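Local coordinates for phosphodiesterase (Salpingoeca rosetta, PDB 7D7P), which belongs to the cyclic nucleotide phosphodiesterase family of the HD clan and holds a zinc and a magnesium ion in an all-helical domain, at residues W109-M114 with D260-I265; A58-D63 with N271-A276; L256-L261 with K321-Q326. One frame throughout, in Å; residues are numbered along the deposited sequence.

Contact 1: W109-M114 with D260-I265. With ZN (zinc ion), chain G.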
loop_
_atom_site.group_PDB
_atom_site.type_symbol
_atom_site.label_atom_id
_atom_site.label_comp_id
_atom_site.label_asym_id
_atom_site.label_seq_id
_atom_site.Cartn_x
_atom_site.Cartn_y
_atom_site.Cartn_z
ATOM N N TRP A 109 -21.511 -21.138 -11.198
ATOM C CA TRP A 109 -21.262 -21.346 -12.623
ATOM C C TRP A 109 -20.859 -20.056 -13.321
ATOM O O TRP A 109 -20.083 -20.087 -14.282
ATOM C CB TRP A 109 -22.504 -21.948 -13.280
ATOM C CG TRP A 109 -22.567 -21.827 -14.784
ATOM C CD1 TRP A 109 -23.433 -21.056 -15.507
ATOM C CD2 TRP A 109 -21.765 -22.532 -15.743
ATOM N NE1 TRP A 109 -23.213 -21.226 -16.851
ATOM C CE2 TRP A 109 -22.195 -22.127 -17.024
ATOM C CE3 TRP A 109 -20.727 -23.462 -15.643
ATOM C CZ2 TRP A 109 -21.617 -22.614 -18.194
ATOM C CZ3 TRP A 109 -20.153 -23.944 -16.808
ATOM C CH2 TRP A 109 -20.600 -23.521 -18.066
ATOM N N ARG A 110 -21.373 -18.914 -12.861
ATOM C CA ARG A 110 -21.011 -17.653 -13.496
ATOM C C ARG A 110 -19.578 -17.251 -13.169
ATOM O O ARG A 110 -18.913 -16.617 -13.996
ATOM C CB ARG A 110 -21.999 -16.563 -13.088
ATOM C CG ARG A 110 -23.280 -16.613 -13.906
ATOM C CD ARG A 110 -24.351 -15.671 -13.385
ATOM N NE ARG A 110 -25.436 -15.520 -14.352
ATOM C CZ ARG A 110 -26.404 -16.412 -14.541
ATOM N NH1 ARG A 110 -26.433 -17.529 -13.825
ATOM N NH2 ARG A 110 -27.347 -16.187 -15.446
ATOM N N HIS A 111 -19.079 -17.618 -11.986
ATOM C CA HIS A 111 -17.666 -17.404 -11.686
ATOM C C HIS A 111 -16.780 -18.233 -12.611
ATOM O O HIS A 111 -15.733 -17.761 -13.068
ATOM C CB HIS A 111 -17.378 -17.747 -10.224
ATOM C CG HIS A 111 -15.921 -17.764 -9.880
ATOM N ND1 HIS A 111 -15.101 -16.671 -10.055
ATOM C CD2 HIS A 111 -15.136 -18.743 -9.369
ATOM C CE1 HIS A 111 -13.875 -16.973 -9.669
ATOM N NE2 HIS A 111 -13.868 -18.225 -9.249
ATOM N N ALA A 112 -17.187 -19.473 -12.894
ATOM C CA ALA A 112 -16.421 -20.314 -13.808
ATOM C C ALA A 112 -16.346 -19.696 -15.200
ATOM O O ALA A 112 -15.281 -19.693 -15.827
ATOM C CB ALA A 112 -17.036 -21.712 -13.877
ATOM N N VAL A 113 -17.468 -19.170 -15.701
ATOM C CA VAL A 113 -17.466 -18.547 -17.022
ATOM C C VAL A 113 -16.607 -17.288 -17.017
ATOM O O VAL A 113 -15.910 -16.991 -17.995
ATOM C CB VAL A 113 -18.907 -18.251 -17.476
ATOM C CG1 VAL A 113 -18.915 -17.588 -18.850
ATOM C CG2 VAL A 113 -19.727 -19.531 -17.491
ATOM N N MET A 114 -16.642 -16.533 -15.914
ATOM C CA MET A 114 -15.787 -15.355 -15.782
ATOM C C MET A 114 -14.312 -15.725 -15.883
ATOM O O MET A 114 -13.526 -15.011 -16.516
ATOM C CB MET A 114 -16.065 -14.653 -14.451
ATOM C CG MET A 114 -17.343 -13.834 -14.430
ATOM S SD MET A 114 -17.159 -12.284 -15.323
ATOM C CE MET A 114 -16.524 -11.206 -14.037
ATOM N N ASP A 260 -8.419 -16.076 -12.114
ATOM C CA ASP A 260 -9.239 -16.428 -10.959
ATOM C C ASP A 260 -9.550 -15.199 -10.112
ATOM O O ASP A 260 -10.664 -15.057 -9.594
ATOM C CB ASP A 260 -8.534 -17.495 -10.122
ATOM C CG ASP A 260 -9.463 -18.163 -9.124
ATOM O OD1 ASP A 260 -10.693 -18.020 -9.271
ATOM O OD2 ASP A 260 -8.964 -18.833 -8.193
ATOM N N LEU A 261 -8.581 -14.300 -9.965
ATOM C CA LEU A 261 -8.766 -13.070 -9.196
ATOM C C LEU A 261 -9.231 -11.936 -10.112
ATOM O O LEU A 261 -8.569 -10.912 -10.275
ATOM C CB LEU A 261 -7.476 -12.705 -8.470
ATOM C CG LEU A 261 -6.844 -13.787 -7.591
ATOM C CD1 LEU A 261 -5.557 -13.282 -6.950
ATOM C CD2 LEU A 261 -7.825 -14.264 -6.531
ATOM N N HIS A 262 -10.402 -12.138 -10.717
ATOM C CA HIS A 262 -10.912 -11.201 -11.713
ATOM C C HIS A 262 -11.607 -9.987 -11.109
ATOM O O HIS A 262 -11.826 -9.007 -11.830
ATOM C CB HIS A 262 -11.873 -11.917 -12.671
ATOM C CG HIS A 262 -13.021 -12.598 -11.988
ATOM N ND1 HIS A 262 -14.056 -11.905 -11.398
ATOM C CD2 HIS A 262 -13.298 -13.912 -11.810
ATOM C CE1 HIS A 262 -14.920 -12.762 -10.881
ATOM N NE2 HIS A 262 -14.482 -13.986 -11.117
ATOM N N ASN A 263 -11.948 -10.020 -9.819
ATOM C CA ASN A 263 -12.705 -8.920 -9.219
ATOM C C ASN A 263 -12.017 -7.564 -9.356
ATOM O O ASN A 263 -12.671 -6.618 -9.831
ATOM C CB ASN A 263 -13.002 -9.240 -7.749
ATOM C CG ASN A 263 -14.179 -10.176 -7.584
ATOM O OD1 ASN A 263 -14.611 -10.821 -8.537
ATOM N ND2 ASN A 263 -14.702 -10.258 -6.366
ATOM N N PRO A 264 -10.747 -7.382 -8.976
ATOM C CA PRO A 264 -10.159 -6.035 -9.023
ATOM C C PRO A 264 -9.783 -5.550 -10.415
ATOM O O PRO A 264 -9.407 -4.378 -10.552
ATOM C CB PRO A 264 -8.902 -6.165 -8.140
ATOM C CG PRO A 264 -9.011 -7.503 -7.466
ATOM C CD PRO A 264 -9.794 -8.350 -8.404
ATOM N N ILE A 265 -9.858 -6.387 -11.444
ATOM C CA ILE A 265 -9.490 -5.973 -12.793
ATOM C C ILE A 265 -10.725 -5.764 -13.669
ATOM O O ILE A 265 -10.614 -5.698 -14.890
ATOM C CB ILE A 265 -8.503 -6.960 -13.436
ATOM C CG1 ILE A 265 -9.107 -8.363 -13.527
ATOM C CG2 ILE A 265 -7.194 -6.988 -12.660
ATOM C CD1 ILE A 265 -8.180 -9.377 -14.169
HETATM ZN ZN ZN G . -12.192 -19.540 -8.517
HETATM O O HOH W 1 -10.394 -20.781 -7.320
HETATM O O HOH W 2 -12.302 -18.336 -6.471
#
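At the zinc site of this HD-clan phosphodiesterase, H111 and D260 reach from opposite segments to the same metal ion. H111 NE2 lies 2.2 Å from the zinc ion and D260 OD1 2.3 Å from it. The imidazole and carboxylate planes are turned 39° apart. The two ligand atoms are brought together by the shared metal, with no hydrogen bond between them. CG of H111 stands anti to the backbone N (chi1 171°), which carries the ring off helix 109-126 toward the metal. Two waters complete the six-atom shell; water 1 also donates to D260 OD2 at 2.6 Å.

The adjacent pair H146-D147 is the His-Asp doublet that names the HD clan; H111 and D260 complete the protein ligands, and a second-shell residue helps set H111. The other ring nitrogen of H111, ND1, donates to H262 NE2 at 3.0 Å. The bond is bent, 138° at the hydrogen, and it lies close to both ring planes, the two imidazoles meeting rim to rim. It should limit rotation of the H111 ring and probably makes its NE2 a better zinc ligand. M114, three residues and so nearly one turn further along the helix, sets CB over a face of H262, 4.0 Å from the ring centroid, and bends back so that CE comes 3.7 Å from H262 ND1.

Contact 2: A58-D63 with N271-A276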
loop_
_atom_site.group_PDB
_atom_site.type_symbol
_atom_site.label_atom_id
_atom_site.label_comp_id
_atom_site.label_asym_id
_atom_site.label_seq_id
_atom_site.Cartn_x
_atom_site.Cartn_y
_atom_site.Cartn_z
ATOM N N ALA A 58 -20.424 -11.927 -16.115
ATOM C CA ALA A 58 -21.402 -12.999 -16.264
ATOM C C ALA A 58 -22.698 -12.729 -15.509
ATOM O O ALA A 58 -23.712 -13.374 -15.798
ATOM C CB ALA A 58 -20.803 -14.325 -15.794
ATOM N N LEU A 59 -22.691 -11.805 -14.545
ATOM C CA LEU A 59 -23.914 -11.511 -13.804
ATOM C C LEU A 59 -24.978 -10.881 -14.693
ATOM O O LEU A 59 -26.174 -11.010 -14.412
ATOM C CB LEU A 59 -23.605 -10.597 -12.618
ATOM C CG LEU A 59 -22.764 -11.194 -11.488
ATOM C CD1 LEU A 59 -22.488 -10.155 -10.404
ATOM C CD2 LEU A 59 -23.442 -12.428 -10.896
ATOM N N ASP A 60 -24.567 -10.214 -15.769
ATOM C CA ASP A 60 -25.486 -9.542 -16.677
ATOM C C ASP A 60 -25.945 -10.427 -17.831
ATOM O O ASP A 60 -26.685 -9.950 -18.698
ATOM C CB ASP A 60 -24.831 -8.270 -17.232
ATOM C CG ASP A 60 -24.326 -7.349 -16.134
ATOM O OD1 ASP A 60 -25.043 -7.178 -15.125
ATOM O OD2 ASP A 60 -23.214 -6.797 -16.278
ATOM N N LYS A 61 -25.541 -11.694 -17.863
ATOM C CA LYS A 61 -25.873 -12.592 -18.958
ATOM C C LYS A 61 -26.868 -13.652 -18.502
ATOM O O LYS A 61 -26.832 -14.114 -17.359
ATOM C CB LYS A 61 -24.616 -13.273 -19.510
ATOM C CG LYS A 61 -23.517 -12.306 -19.920
ATOM C CD LYS A 61 -23.929 -11.486 -21.132
ATOM C CE LYS A 61 -22.748 -10.733 -21.722
ATOM N NZ LYS A 61 -23.095 -10.111 -23.030
ATOM N N SER A 62 -27.754 -14.038 -19.415
ATOM C CA SER A 62 -28.698 -15.112 -19.157
ATOM C C SER A 62 -28.005 -16.469 -19.268
ATOM O O SER A 62 -26.844 -16.578 -19.674
ATOM C CB SER A 62 -29.875 -15.036 -20.128
ATOM O OG SER A 62 -29.479 -15.444 -21.428
ATOM N N ASP A 63 -28.746 -17.519 -18.903
ATOM C CA ASP A 63 -28.202 -18.872 -18.959
ATOM C C ASP A 63 -27.809 -19.257 -20.380
ATOM O O ASP A 63 -26.736 -19.831 -20.602
ATOM C CB ASP A 63 -29.218 -19.868 -18.399
ATOM C CG ASP A 63 -29.032 -20.116 -16.918
ATOM O OD1 ASP A 63 -28.804 -19.139 -16.175
ATOM O OD2 ASP A 63 -29.110 -21.291 -16.499
ATOM N N ASN A 271 -16.695 -5.107 -9.685
ATOM C CA ASN A 271 -15.882 -5.351 -8.497
ATOM C C ASN A 271 -16.746 -5.424 -7.242
ATOM O O ASN A 271 -16.561 -6.316 -6.403
ATOM C CB ASN A 271 -14.824 -4.252 -8.362
ATOM C CG ASN A 271 -13.726 -4.597 -7.356
ATOM O OD1 ASN A 271 -12.781 -3.824 -7.168
ATOM N ND2 ASN A 271 -13.843 -5.748 -6.710
ATOM N N LYS A 272 -17.706 -4.508 -7.105
ATOM C CA LYS A 272 -18.483 -4.422 -5.872
ATOM C C LYS A 272 -19.486 -5.565 -5.751
ATOM O O LYS A 272 -19.667 -6.120 -4.660
ATOM C CB LYS A 272 -19.199 -3.074 -5.799
ATOM C CG LYS A 272 -19.833 -2.790 -4.449
ATOM C CD LYS A 272 -20.681 -1.530 -4.490
ATOM C CE LYS A 272 -21.032 -1.067 -3.089
ATOM N NZ LYS A 272 -21.537 -2.192 -2.253
ATOM N N ARG A 273 -20.159 -5.921 -6.848
ATOM C CA ARG A 273 -21.180 -6.964 -6.776
ATOM C C ARG A 273 -20.571 -8.323 -6.449
ATOM O O ARG A 273 -21.127 -9.082 -5.649
ATOM C CB ARG A 273 -21.960 -7.035 -8.090
ATOM C CG ARG A 273 -22.846 -5.829 -8.354
ATOM C CD ARG A 273 -23.419 -5.863 -9.762
ATOM N NE ARG A 273 -24.450 -6.884 -9.915
ATOM C CZ ARG A 273 -25.004 -7.220 -11.076
ATOM N NH1 ARG A 273 -24.621 -6.621 -12.197
ATOM N NH2 ARG A 273 -25.938 -8.160 -11.120
ATOM N N TRP A 274 -19.433 -8.649 -7.064
ATOM C CA TRP A 274 -18.802 -9.938 -6.799
ATOM C C TRP A 274 -18.168 -9.969 -5.413
ATOM O O TRP A 274 -18.218 -10.997 -4.728
ATOM C CB TRP A 274 -17.760 -10.243 -7.874
ATOM C CG TRP A 274 -18.349 -10.697 -9.173
ATOM C CD1 TRP A 274 -18.573 -9.932 -10.282
ATOM C CD2 TRP A 274 -18.786 -12.021 -9.502
ATOM N NE1 TRP A 274 -19.122 -10.700 -11.283
ATOM C CE2 TRP A 274 -19.264 -11.985 -10.829
ATOM C CE3 TRP A 274 -18.820 -13.233 -8.805
ATOM C CZ2 TRP A 274 -19.768 -13.114 -11.473
ATOM C CZ3 TRP A 274 -19.325 -14.355 -9.447
ATOM C CH2 TRP A 274 -19.791 -14.287 -10.766
ATOM N N SER A 275 -17.569 -8.855 -4.984
ATOM C CA SER A 275 -16.974 -8.805 -3.650
ATOM C C SER A 275 -18.036 -8.940 -2.566
ATOM O O SER A 275 -17.804 -9.584 -1.538
ATOM C CB SER A 275 -16.187 -7.509 -3.468
ATOM O OG SER A 275 -14.975 -7.543 -4.202
ATOM N N ALA A 276 -19.206 -8.331 -2.774
ATOM C CA ALA A 276 -20.299 -8.487 -1.821
ATOM C C ALA A 276 -20.799 -9.924 -1.778
ATOM O O ALA A 276 -21.262 -10.388 -0.729
ATOM C CB ALA A 276 -21.444 -7.536 -2.165
HETATM O O HOH W 3 -27.386 -7.566 -13.794
#
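With CG anti to its carbonyl carbon (chi1 -68°) and the chain extended beyond, L59 drives its isobutyl end in beside R273 and W274. R273 leaves helix 268-291 with the same first torsion but bends at chi3 (72°), which brings its guanidinium back alongside L59 and on to D60. The leucine therefore lies against two flat groups. Its CD1 sits over a face of the W274 indole, 3.8 Å from the centroid of the five-membered ring, a CH-pi contact, while CG packs 3.6 Å from W274 CZ2. On the arginine, L59 CB comes over a face of the guanidinium, 3.7 Å from R273 NH2.

The contact fastens the 3-10 turn 58-60, in the loop that leads into helix 63-76, to the side of helix 268-291 within the all-helical phosphodiesterase fold. W274 is the buried end of it: its NE1 is held by D57, just before the turn, and its ring meets H262 and F106 edge-to-face.

Further out the chemistry becomes ionic. R273 NH1 donates to D60 OD1 at 3.0 Å in a salt bridge, 154° at the hydrogen. The oxygen is met on its syn side, with the donor somewhat tilted from the carboxylate plane. Water 3 joins the same two side chains by a second route, donating to D60 OD1 at 2.7 Å and accepting from R273 NH2 at 3.1 Å.

Contact 3: L256-L261 with K321-Q326. With ZN (zinc ion), chain G.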
loop_
_atom_site.group_PDB
_atom_site.type_symbol
_atom_site.label_atom_id
_atom_site.label_comp_id
_atom_site.label_asym_id
_atom_site.label_seq_id
_atom_site.Cartn_x
_atom_site.Cartn_y
_atom_site.Cartn_z
ATOM N N LEU A 256 -3.679 -18.418 -15.154
ATOM C CA LEU A 256 -4.966 -18.892 -14.648
ATOM C C LEU A 256 -5.246 -18.338 -13.257
ATOM O O LEU A 256 -6.392 -18.000 -12.936
ATOM C CB LEU A 256 -5.015 -20.420 -14.629
ATOM C CG LEU A 256 -6.362 -20.968 -14.131
ATOM C CD1 LEU A 256 -7.484 -20.570 -15.082
ATOM C CD2 LEU A 256 -6.340 -22.480 -13.925
ATOM N N HIS A 257 -4.214 -18.246 -12.416
ATOM C CA HIS A 257 -4.381 -17.609 -11.114
ATOM C C HIS A 257 -4.772 -16.146 -11.273
ATOM O O HIS A 257 -5.595 -15.627 -10.507
ATOM C CB HIS A 257 -3.094 -17.745 -10.297
ATOM C CG HIS A 257 -3.152 -17.076 -8.959
ATOM N ND1 HIS A 257 -4.122 -17.363 -8.025
ATOM C CD2 HIS A 257 -2.352 -16.140 -8.395
ATOM C CE1 HIS A 257 -3.923 -16.629 -6.944
ATOM N NE2 HIS A 257 -2.854 -15.878 -7.143
ATOM N N THR A 258 -4.202 -15.467 -12.275
ATOM C CA THR A 258 -4.594 -14.091 -12.566
ATOM C C THR A 258 -6.071 -14.004 -12.931
ATOM O O THR A 258 -6.786 -13.119 -12.448
ATOM C CB THR A 258 -3.735 -13.522 -13.697
ATOM O OG1 THR A 258 -2.348 -13.643 -13.361
ATOM C CG2 THR A 258 -4.071 -12.052 -13.939
ATOM N N ALA A 259 -6.548 -14.916 -13.784
ATOM C CA ALA A 259 -7.948 -14.874 -14.194
ATOM C C ALA A 259 -8.882 -15.240 -13.047
ATOM O O ALA A 259 -10.023 -14.768 -13.008
ATOM C CB ALA A 259 -8.184 -15.804 -15.384
ATOM N N ASP A 260 -8.419 -16.076 -12.114
ATOM C CA ASP A 260 -9.239 -16.428 -10.959
ATOM C C ASP A 260 -9.550 -15.199 -10.112
ATOM O O ASP A 260 -10.664 -15.057 -9.594
ATOM C CB ASP A 260 -8.534 -17.495 -10.122
ATOM C CG ASP A 260 -9.463 -18.163 -9.124
ATOM O OD1 ASP A 260 -10.693 -18.020 -9.271
ATOM O OD2 ASP A 260 -8.964 -18.833 -8.193
ATOM N N LEU A 261 -8.581 -14.300 -9.965
ATOM C CA LEU A 261 -8.766 -13.070 -9.196
ATOM C C LEU A 261 -9.231 -11.936 -10.112
ATOM O O LEU A 261 -8.569 -10.912 -10.275
ATOM C CB LEU A 261 -7.476 -12.705 -8.470
ATOM C CG LEU A 261 -6.844 -13.787 -7.591
ATOM C CD1 LEU A 261 -5.557 -13.282 -6.950
ATOM C CD2 LEU A 261 -7.825 -14.264 -6.531
ATOM N N LYS A 321 -2.275 -5.932 -6.193
ATOM C CA LYS A 321 -1.364 -4.951 -6.785
ATOM C C LYS A 321 0.068 -5.455 -6.876
ATOM O O LYS A 321 0.674 -5.322 -7.958
ATOM C CB LYS A 321 -1.447 -3.630 -6.009
ATOM C CG LYS A 321 -0.798 -2.447 -6.705
ATOM C CD LYS A 321 -1.264 -1.139 -6.079
ATOM C CE LYS A 321 -0.721 0.067 -6.825
ATOM N NZ LYS A 321 -1.388 1.324 -6.383
ATOM N N PRO A 322 0.681 -6.023 -5.830
ATOM C CA PRO A 322 2.037 -6.565 -6.003
ATOM C C PRO A 322 2.099 -7.694 -7.015
ATOM O O PRO A 322 3.130 -7.861 -7.679
ATOM C CB PRO A 322 2.413 -7.048 -4.594
ATOM C CG PRO A 322 1.522 -6.286 -3.677
ATOM C CD PRO A 322 0.235 -6.130 -4.426
ATOM N N TRP A 323 1.024 -8.473 -7.152
ATOM C CA TRP A 323 1.001 -9.536 -8.152
ATOM C C TRP A 323 1.070 -8.961 -9.561
ATOM O O TRP A 323 1.908 -9.373 -10.372
ATOM C CB TRP A 323 -0.254 -10.393 -7.977
ATOM C CG TRP A 323 -0.416 -11.470 -9.014
ATOM C CD1 TRP A 323 -1.155 -11.403 -10.160
ATOM C CD2 TRP A 323 0.176 -12.777 -8.997
ATOM N NE1 TRP A 323 -1.061 -12.585 -10.856
ATOM C CE2 TRP A 323 -0.250 -13.445 -10.163
ATOM C CE3 TRP A 323 1.023 -13.447 -8.107
ATOM C CZ2 TRP A 323 0.142 -14.748 -10.463
ATOM C CZ3 TRP A 323 1.412 -14.740 -8.408
ATOM C CH2 TRP A 323 0.972 -15.376 -9.577
ATOM N N HIS A 324 0.199 -7.996 -9.866
ATOM C CA HIS A 324 0.136 -7.438 -11.212
ATOM C C HIS A 324 1.319 -6.532 -11.524
ATOM O O HIS A 324 1.628 -6.328 -12.704
ATOM C CB HIS A 324 -1.176 -6.681 -11.404
ATOM C CG HIS A 324 -2.334 -7.566 -11.741
ATOM N ND1 HIS A 324 -2.777 -7.753 -13.034
ATOM C CD2 HIS A 324 -3.138 -8.324 -10.958
ATOM C CE1 HIS A 324 -3.805 -8.582 -13.031
ATOM N NE2 HIS A 324 -4.044 -8.945 -11.782
ATOM N N GLN A 325 1.979 -5.978 -10.505
ATOM C CA GLN A 325 3.214 -5.242 -10.750
ATOM C C GLN A 325 4.305 -6.167 -11.275
ATOM O O GLN A 325 5.066 -5.795 -12.175
ATOM C CB GLN A 325 3.670 -4.534 -9.473
ATOM C CG GLN A 325 2.888 -3.269 -9.160
ATOM C CD GLN A 325 3.280 -2.652 -7.832
ATOM O OE1 GLN A 325 3.579 -3.358 -6.871
ATOM N NE2 GLN A 325 3.278 -1.324 -7.772
ATOM N N GLN A 326 4.392 -7.383 -10.732
ATOM C CA GLN A 326 5.335 -8.357 -11.273
ATOM C C GLN A 326 4.857 -8.901 -12.612
ATOM O O GLN A 326 5.667 -9.142 -13.515
ATOM C CB GLN A 326 5.550 -9.494 -10.275
ATOM C CG GLN A 326 6.284 -9.067 -9.019
ATOM C CD GLN A 326 7.624 -8.432 -9.327
ATOM O OE1 GLN A 326 8.426 -8.983 -10.081
ATOM N NE2 GLN A 326 7.868 -7.261 -8.752
HETATM ZN ZN ZN G . -12.192 -19.540 -8.517
HETATM O O HOH W 4 -6.115 -10.580 -11.400
HETATM O O HOH W 1 -10.394 -20.781 -7.320
HETATM O O HOH W 2 -12.302 -18.336 -6.471
#
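W323 and T258 bury the most surface here, with H257 next. The indole of W323, its CG anti to the backbone N (chi1 177°), lies between the two helices, and its NE1 donates to T258 OG1 at 3.0 Å. The bond is nearly straight, and the oxygen lies in the indole plane. T258 OG1 is also bonded to the carbonyl of V254, one turn back, so two bonds grip the buried hydroxyl.

H257 turns a ring edge onto a face of the same indole. Its CD2 comes 3.5 Å from W323 CZ2, with the planes at 89°: a T-shaped stack. NE2 of H257, next to CD2 in the ring, is hydrogen-bonded to H222. The methyl of T258 meets H324 instead, CG2 lying 3.6 Å from H324 CE1. Water 4 links H324 NE2 to the carbonyl oxygens of T258 and L261, where helix 245-260 ends at D260 and L261 is the first residue to leave it.

The segments of helix 245-260 and helix 305-330 run at 141° to each other, their axes 11.8 Å apart at closest approach. Helix 109-126 packs against L256 and A259, helix 222-234 against W323, and helix 336-359 against H324.

Contacts 1 and 3 are both buried and share D260 and L261: helix 245-260 meets helix 305-330 through its last turns, and its end and the loop beyond face helix 109-126 and the zinc ion. Their chemistry differs accordingly, metal ligation and a histidine pair in contact 1, a neutral hydrogen bond and aromatic packing in contact 3; I265 touches H324 between them. Contact 2 lies further out, its centre about 15 Å from the centre of the chain, and alone carries a salt bridge across its segments. It still adjoins contact 1, since R110 probably bonds to the carbonyls of A58 and K61, and N263 packs on W274. Contacts 2 and 3 do not touch.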